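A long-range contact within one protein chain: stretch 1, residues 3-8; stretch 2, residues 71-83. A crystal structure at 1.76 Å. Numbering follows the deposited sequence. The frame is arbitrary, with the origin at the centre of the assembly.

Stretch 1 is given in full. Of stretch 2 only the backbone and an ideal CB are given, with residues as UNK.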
# COMPACT_ATOMS: atom_id res chain seq x y z
N MSE B 3 -8.76 7.93 18.50
CA MSE B 3 -8.73 7.26 17.16
C MSE B 3 -7.49 7.73 16.40
O MSE B 3 -7.41 8.88 16.00
CB MSE B 3 -10.00 7.61 16.38
CG MSE B 3 -10.22 6.80 15.12
SE MSE B 3 -11.92 7.16 14.29
CE MSE B 3 -11.36 8.45 12.97
N LYS B 4 -6.53 6.83 16.21
CA LYS B 4 -5.30 7.20 15.51
C LYS B 4 -4.73 6.13 14.59
O LYS B 4 -4.67 4.95 14.95
CB LYS B 4 -4.24 7.59 16.54
CG LYS B 4 -2.88 7.94 15.94
CD LYS B 4 -1.88 8.32 17.02
CE LYS B 4 -0.52 8.66 16.42
NZ LYS B 4 0.47 9.07 17.46
N ILE B 5 -4.30 6.55 13.41
CA ILE B 5 -3.68 5.65 12.45
C ILE B 5 -2.19 5.71 12.80
O ILE B 5 -1.60 6.79 12.78
CB ILE B 5 -3.86 6.14 11.00
CG1 ILE B 5 -5.35 6.19 10.65
CG2 ILE B 5 -3.11 5.22 10.03
CD1 ILE B 5 -6.01 4.84 10.50
N LEU B 6 -1.60 4.57 13.13
CA LEU B 6 -0.19 4.53 13.48
C LEU B 6 0.69 4.33 12.25
O LEU B 6 1.75 4.94 12.13
CB LEU B 6 0.06 3.40 14.49
CG LEU B 6 -0.66 3.56 15.84
CD1 LEU B 6 -0.39 2.34 16.70
CD2 LEU B 6 -0.17 4.82 16.54
N GLN B 7 0.24 3.47 11.34
CA GLN B 7 0.98 3.20 10.11
C GLN B 7 0.03 2.73 9.04
O GLN B 7 -0.98 2.10 9.33
CB GLN B 7 2.01 2.07 10.29
CG GLN B 7 3.24 2.38 11.10
CD GLN B 7 4.26 1.26 10.97
OE1 GLN B 7 3.96 0.09 11.20
NE2 GLN B 7 5.48 1.62 10.58
N ILE B 8 0.38 3.03 7.79
CA ILE B 8 -0.40 2.57 6.65
C ILE B 8 0.56 1.64 5.94
O ILE B 8 1.62 2.07 5.47
CB ILE B 8 -0.81 3.73 5.72
CG1 ILE B 8 -1.75 4.67 6.48
CG2 ILE B 8 -1.48 3.18 4.47
CD1 ILE B 8 -2.25 5.86 5.66
N UNK B 71 -4.15 -0.91 7.72
CA UNK B 71 -4.00 0.25 8.59
C UNK B 71 -3.74 -0.24 10.00
O UNK B 71 -4.58 -0.91 10.59
CB UNK B 71 -5.24 1.15 8.54
N UNK B 72 -2.56 0.08 10.54
CA UNK B 72 -2.24 -0.28 11.92
C UNK B 72 -2.82 0.88 12.73
O UNK B 72 -2.50 2.05 12.48
CB UNK B 72 -0.74 -0.48 12.16
N UNK B 73 -3.70 0.57 13.68
CA UNK B 73 -4.35 1.60 14.48
C UNK B 73 -4.21 1.40 15.98
O UNK B 73 -3.86 0.31 16.44
CB UNK B 73 -5.84 1.66 14.12
N UNK B 74 -4.49 2.45 16.74
CA UNK B 74 -4.39 2.38 18.19
C UNK B 74 -5.58 1.64 18.80
O UNK B 74 -5.42 0.88 19.76
CB UNK B 74 -4.29 3.79 18.78
N UNK B 75 -6.76 1.84 18.23
CA UNK B 75 -7.97 1.20 18.75
C UNK B 75 -8.97 0.78 17.67
O UNK B 75 -9.56 1.63 17.01
CB UNK B 75 -8.66 2.15 19.73
N UNK B 76 -9.16 -0.53 17.50
CA UNK B 76 -10.11 -1.02 16.51
C UNK B 76 -11.53 -0.54 16.79
O UNK B 76 -12.24 -0.12 15.88
CB UNK B 76 -10.08 -2.55 16.47
N UNK B 77 -11.93 -0.61 18.05
CA UNK B 77 -13.27 -0.22 18.44
C UNK B 77 -13.65 1.20 18.04
O UNK B 77 -14.76 1.44 17.57
CB UNK B 77 -13.42 -0.37 19.96
N UNK B 78 -12.73 2.15 18.24
CA UNK B 78 -13.00 3.54 17.87
C UNK B 78 -13.24 3.66 16.37
O UNK B 78 -14.16 4.36 15.93
CB UNK B 78 -11.84 4.44 18.29
N UNK B 79 -12.41 2.98 15.59
CA UNK B 79 -12.54 3.01 14.13
C UNK B 79 -13.80 2.28 13.67
O UNK B 79 -14.46 2.71 12.73
CB UNK B 79 -11.31 2.39 13.47
N UNK B 80 -14.13 1.18 14.33
CA UNK B 80 -15.31 0.41 13.97
C UNK B 80 -16.54 1.31 14.05
O UNK B 80 -17.37 1.33 13.13
CB UNK B 80 -15.47 -0.81 14.88
N UNK B 81 -16.65 2.05 15.14
CA UNK B 81 -17.78 2.96 15.35
C UNK B 81 -17.83 4.01 14.25
O UNK B 81 -18.86 4.20 13.60
CB UNK B 81 -17.68 3.64 16.72
N UNK B 82 -16.71 4.69 14.03
CA UNK B 82 -16.64 5.72 13.00
C UNK B 82 -17.03 5.16 11.64
O UNK B 82 -17.85 5.73 10.93
CB UNK B 82 -15.23 6.32 12.94
N UNK B 83 -16.44 4.02 11.29
CA UNK B 83 -16.72 3.40 10.00
C UNK B 83 -18.19 3.03 9.80
O UNK B 83 -18.76 3.31 8.75
CB UNK B 83 -15.86 2.15 9.84

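Position 71 lies in a strand antiparallel to stretch 1, paired with Ile8, and its CB points to the sheet face that carries Ile5 and Ile8. The ideal CB is 4.2 Å from Ile5 CD1, so an apolar chain, branched or aromatic, would suit. The residue is Phe71; its ring reaches both isoleucines, with CD2 3.9 Å from Ile5 CD1 and CE1 3.8 Å from Ile8 CG2.

Position 72 pairs with Gln7, and its CB turns to the opposite face. N donates to Gln7 O (2.8 Å), while O accepts from Leu6 N (2.8 Å) and from Gln7 N (3.3 Å), a double acceptance that marks a beta bulge in stretch 1. With Leu6 CB 4.6 Å from the ideal CB, a medium apolar or a long mixed chain would fit. It is Leu72, whose CG lies 4.2 Å from Leu6 CB and whose CD2 lies 3.5 Å from Gln7 OE1.

Position 73 returns to the face of Ile5, its bridge partner. The extended backbone favours beta-branched residues, and Ile5 CD1, 4.8 Å from the ideal CB, favours an apolar one. Val73 meets both demands, setting CG1 3.6 Å from Ile5 CD1.

At position 74 the strand has ended and CB points toward stretch 1. N donates to Lys4 O (3.1 Å), while Lys4 N offers a donor nearby; Asp, Asn or Ser could answer it. Asp74, with chi1 p, accepts from Lys4 N through OD1 (2.8 Å), and the same OD1 takes a weak bond from N of position 75 (2.7 Å).

Position 75 precedes the helix and has no contact with stretch 1; Ser, Thr, Asp or Asn would suit an N-cap. Ser75 OG accepts a weak capping bond from N of position 78 (3.4 Å). Positions 76 and 77 are out of reach of stretch 1, which sets no demand on them; they are Leu76 and Asp77.

Position 78 points toward Met3, but space beyond allows a long chain. Lys78 sets CB 4.1 Å from Met3 CB, and its end leads away.

Position 79 starts sideways, so only a chain long enough to swing back can meet Met3 and Ile5; a large apolar one is apt. Phe79 receives Met3 CG over its ring face, 3.3 Å from CZ, which also lies 3.4 Å from Ile5 CD1.

Position 82 places its ideal CB 3.7 Å from Met3 SE, inviting an apolar or aromatic group. Phe82 provides a ring face for Met3 CE.

Positions 80, 81 and 83 have nothing of stretch 1 within 5.5 Å of their ideal CB, so many helix-compatible chains would do; they are Lys80, Thr81 and Leu83.

Stretch 2 71-83: FLVDSLDKFKTFL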
# COMPACT_ATOMS: atom_id res chain seq x y z
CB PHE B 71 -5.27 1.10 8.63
CG PHE B 71 -5.60 1.83 7.36
CD1 PHE B 71 -4.81 1.70 6.22
CD2 PHE B 71 -6.72 2.65 7.30
CE1 PHE B 71 -5.14 2.37 5.05
CE2 PHE B 71 -7.06 3.33 6.13
CZ PHE B 71 -6.26 3.19 5.00
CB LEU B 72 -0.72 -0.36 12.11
CG LEU B 72 -0.17 -0.64 13.51
CD1 LEU B 72 -0.74 -1.94 14.07
CD2 LEU B 72 1.35 -0.72 13.42
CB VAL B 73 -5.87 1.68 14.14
CG1 VAL B 73 -6.05 1.90 12.64
CG2 VAL B 73 -6.57 0.39 14.55
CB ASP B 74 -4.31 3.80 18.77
CG ASP B 74 -5.60 4.58 18.60
OD1 ASP B 74 -6.30 4.38 17.59
OD2 ASP B 74 -5.91 5.40 19.49
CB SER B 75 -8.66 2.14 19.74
OG SER B 75 -9.95 1.67 20.09
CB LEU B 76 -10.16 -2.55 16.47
CG LEU B 76 -9.15 -3.41 15.72
CD1 LEU B 76 -9.73 -4.83 15.62
CD2 LEU B 76 -8.88 -2.86 14.34
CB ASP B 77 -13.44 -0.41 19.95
CG ASP B 77 -13.11 -1.82 20.39
OD1 ASP B 77 -13.63 -2.77 19.77
OD2 ASP B 77 -12.31 -1.98 21.34
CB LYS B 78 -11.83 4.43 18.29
CG LYS B 78 -12.16 5.40 19.42
CD LYS B 78 -12.64 4.68 20.68
CE LYS B 78 -11.51 3.89 21.34
NZ LYS B 78 -11.98 3.19 22.58
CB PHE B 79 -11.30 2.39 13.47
CG PHE B 79 -10.15 3.35 13.35
CD1 PHE B 79 -10.10 4.25 12.29
CD2 PHE B 79 -9.15 3.39 14.31
CE1 PHE B 79 -9.06 5.18 12.19
CE2 PHE B 79 -8.11 4.31 14.22
CZ PHE B 79 -8.06 5.21 13.16
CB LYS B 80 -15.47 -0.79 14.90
CG LYS B 80 -16.64 -1.71 14.56
CD LYS B 80 -16.61 -2.95 15.45
CE LYS B 80 -17.77 -3.88 15.13
NZ LYS B 80 -19.09 -3.27 15.45
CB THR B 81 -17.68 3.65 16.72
OG1 THR B 81 -17.65 2.66 17.75
CG2 THR B 81 -18.88 4.58 16.94
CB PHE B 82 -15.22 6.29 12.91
CG PHE B 82 -15.03 7.27 11.78
CD1 PHE B 82 -15.39 8.60 11.93
CD2 PHE B 82 -14.52 6.84 10.55
CE1 PHE B 82 -15.25 9.50 10.87
CE2 PHE B 82 -14.37 7.74 9.49
CZ PHE B 82 -14.74 9.07 9.65
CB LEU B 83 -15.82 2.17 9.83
CG LEU B 83 -14.33 2.52 9.65
CD1 LEU B 83 -13.47 1.29 9.90
CD2 LEU B 83 -14.11 3.04 8.23
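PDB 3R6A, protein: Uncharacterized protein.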